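Local coordinates for protein phycocyanobilin lyase subunit alpha (Nostoc sp. PCC 7120, PDB 5N3U) that probably serves, together with its partner CpcF, as the lyase required for attaching the chromophore to the CpcA subunit of phycocyanin, at residues A[96-101]-A[125-130]. Residues are numbered along the deposited sequence; the frame is centred on the assembly and turned at random.
Sequences CLECPD and IKLLDG
Leu-97 meets Leu-127 through its CD2 methyl, which lies 4.1 Å from Leu-127 CD1, the two side chains crossing at about a right angle. After helix 90-96 a type I turn from Cys-96 to Cys-99, closed by the bond from Cys-99 N to Cys-96 O, presents the carbonyl of Leu-97 to the same leucine. Leu-127 CD2 is 3.5 Å from Leu-97 O, and both methyls lie against this buried carbonyl oxygen, for which the model holds no hydrogen-bond partner. Glu-98 follows on the exposed margin. Its chain, bent at chi2 (-60°), carries Glu-98 OE2 to 3.9 Å from Leu-127 CD2. Glu-98 OE2 also lies 4.0 Å from Lys-126 CG. Lys-126 NZ stands 4.6 Å from Glu-98 OE2, too far for a salt bridge, though the opposite charges probably attract weakly. Shortening Leu-127 to an alanine is likely to cost Leu-97 CD2 its apolar contact from segment 125-130 and to open a gap beside Leu-97 O. Farther on, Asp-101 N donates to Cys-99 SG at 3.5 Å, while the Asp-101 side chain N-caps helix 102-115 through Tyr-103 N and forms a salt bridge with Arg-75. Leu-97 also touches Leu-112 of that helix, and Leu-127 touches Val-151 of helix 148-157. The contact thus joins two type I turns, Cys-96 to Cys-99 and Lys-126 to Asp-129, by apolar leucine packing inside and charged side chains outside, an arrangement in keeping with the stacked helices of a HEAT-repeat solenoid.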
loop_
_atom_site.group_PDB
_atom_site.type_symbol
_atom_site.label_atom_id
_atom_site.label_comp_id
_atom_site.label_asym_id
_atom_site.label_seq_id
_atom_site.Cartn_x
_atom_site.Cartn_y
_atom_site.Cartn_z
ATOM N N CYS A 96 -33.011 -1.171 2.357
ATOM C CA CYS A 96 -31.988 -1.974 3.025
ATOM C C CYS A 96 -31.910 -1.692 4.549
ATOM O O CYS A 96 -31.399 -2.508 5.311
ATOM C CB CYS A 96 -30.630 -1.630 2.433
ATOM S SG CYS A 96 -30.379 -2.417 0.814
ATOM N N LEU A 97 -32.374 -0.528 4.971
ATOM C CA LEU A 97 -32.503 -0.210 6.389
ATOM C C LEU A 97 -33.475 -1.112 7.131
ATOM O O LEU A 97 -33.440 -1.149 8.373
ATOM C CB LEU A 97 -32.813 1.258 6.648
ATOM C CG LEU A 97 -31.845 2.270 6.123
ATOM C CD1 LEU A 97 -32.441 3.674 6.367
ATOM C CD2 LEU A 97 -30.479 2.125 6.856
ATOM N N GLU A 98 -34.273 -1.906 6.452
ATOM C CA GLU A 98 -35.098 -2.901 7.139
ATOM C C GLU A 98 -34.639 -4.301 6.806
ATOM O O GLU A 98 -35.308 -5.269 7.217
ATOM C CB GLU A 98 -36.605 -2.772 6.741
ATOM C CG GLU A 98 -37.330 -1.575 7.389
ATOM C CD GLU A 98 -37.356 -1.554 8.939
ATOM O OE1 GLU A 98 -38.029 -2.434 9.554
ATOM O OE2 GLU A 98 -36.697 -0.632 9.567
ATOM N N CYS A 99 -33.464 -4.456 6.199
ATOM C CA CYS A 99 -32.938 -5.775 5.915
ATOM C C CYS A 99 -32.629 -6.482 7.236
ATOM O O CYS A 99 -32.055 -5.869 8.158
ATOM C CB CYS A 99 -31.623 -5.689 5.120
ATOM S SG CYS A 99 -31.029 -7.368 4.578
ATOM N N PRO A 100 -32.929 -7.802 7.324
ATOM C CA PRO A 100 -32.575 -8.470 8.525
ATOM C C PRO A 100 -31.109 -8.591 8.812
ATOM O O PRO A 100 -30.766 -8.724 9.984
ATOM C CB PRO A 100 -33.156 -9.913 8.364
ATOM C CG PRO A 100 -34.106 -9.832 7.294
ATOM C CD PRO A 100 -33.717 -8.683 6.409
ATOM N N ASP A 101 -30.244 -8.485 7.800
ATOM C CA ASP A 101 -28.817 -8.595 8.009
ATOM C C ASP A 101 -28.276 -7.232 8.529
ATOM O O ASP A 101 -28.318 -6.212 7.822
ATOM C CB ASP A 101 -28.191 -8.908 6.664
ATOM C CG ASP A 101 -26.679 -8.980 6.694
ATOM O OD1 ASP A 101 -26.033 -8.764 7.748
ATOM O OD2 ASP A 101 -26.095 -9.257 5.599
ATOM N N ILE A 125 -34.727 7.244 11.377
ATOM C CA ILE A 125 -35.359 7.484 12.703
ATOM C C ILE A 125 -35.958 6.248 13.352
ATOM O O ILE A 125 -35.791 5.980 14.527
ATOM C CB ILE A 125 -36.356 8.618 12.603
ATOM C CG1 ILE A 125 -35.573 9.941 12.517
ATOM C CG2 ILE A 125 -37.291 8.699 13.816
ATOM C CD1 ILE A 125 -36.467 11.142 12.196
ATOM N N LYS A 126 -36.531 5.406 12.539
ATOM C CA LYS A 126 -37.094 4.165 13.024
ATOM C C LYS A 126 -36.032 3.260 13.637
ATOM O O LYS A 126 -36.287 2.548 14.615
ATOM C CB LYS A 126 -37.783 3.523 11.810
ATOM C CG LYS A 126 -38.261 2.114 12.000
ATOM C CD LYS A 126 -39.706 1.959 11.531
ATOM C CE LYS A 126 -39.885 2.383 10.107
ATOM N NZ LYS A 126 -40.776 1.387 9.416
ATOM N N LEU A 127 -34.800 3.280 13.143
ATOM C CA LEU A 127 -33.770 2.434 13.748
ATOM C C LEU A 127 -33.310 2.928 15.112
ATOM O O LEU A 127 -32.638 2.223 15.832
ATOM C CB LEU A 127 -32.601 2.282 12.782
ATOM C CG LEU A 127 -32.847 1.615 11.454
ATOM C CD1 LEU A 127 -31.573 1.445 10.697
ATOM C CD2 LEU A 127 -33.454 0.233 11.604
ATOM N N LEU A 128 -33.715 4.112 15.502
ATOM C CA LEU A 128 -33.480 4.552 16.861
ATOM C C LEU A 128 -34.665 4.232 17.820
ATOM O O LEU A 128 -34.696 4.718 18.940
ATOM C CB LEU A 128 -33.208 6.052 16.879
ATOM C CG LEU A 128 -32.050 6.621 16.032
ATOM C CD1 LEU A 128 -31.837 8.126 16.299
ATOM C CD2 LEU A 128 -30.786 5.923 16.408
ATOM N N ASP A 129 -35.665 3.489 17.370
ATOM C CA ASP A 129 -36.791 3.006 18.245
ATOM C C ASP A 129 -36.302 2.401 19.509
ATOM O O ASP A 129 -35.358 1.647 19.521
ATOM C CB ASP A 129 -37.713 1.970 17.549
ATOM C CG ASP A 129 -38.757 2.608 16.554
ATOM O OD1 ASP A 129 -38.889 3.877 16.455
ATOM O OD2 ASP A 129 -39.454 1.814 15.833
ATOM N N GLY A 130 -36.870 2.837 20.613
ATOM C CA GLY A 130 -36.480 2.378 21.934
ATOM C C GLY A 130 -35.398 3.209 22.560
ATOM O O GLY A 130 -35.069 2.960 23.702
#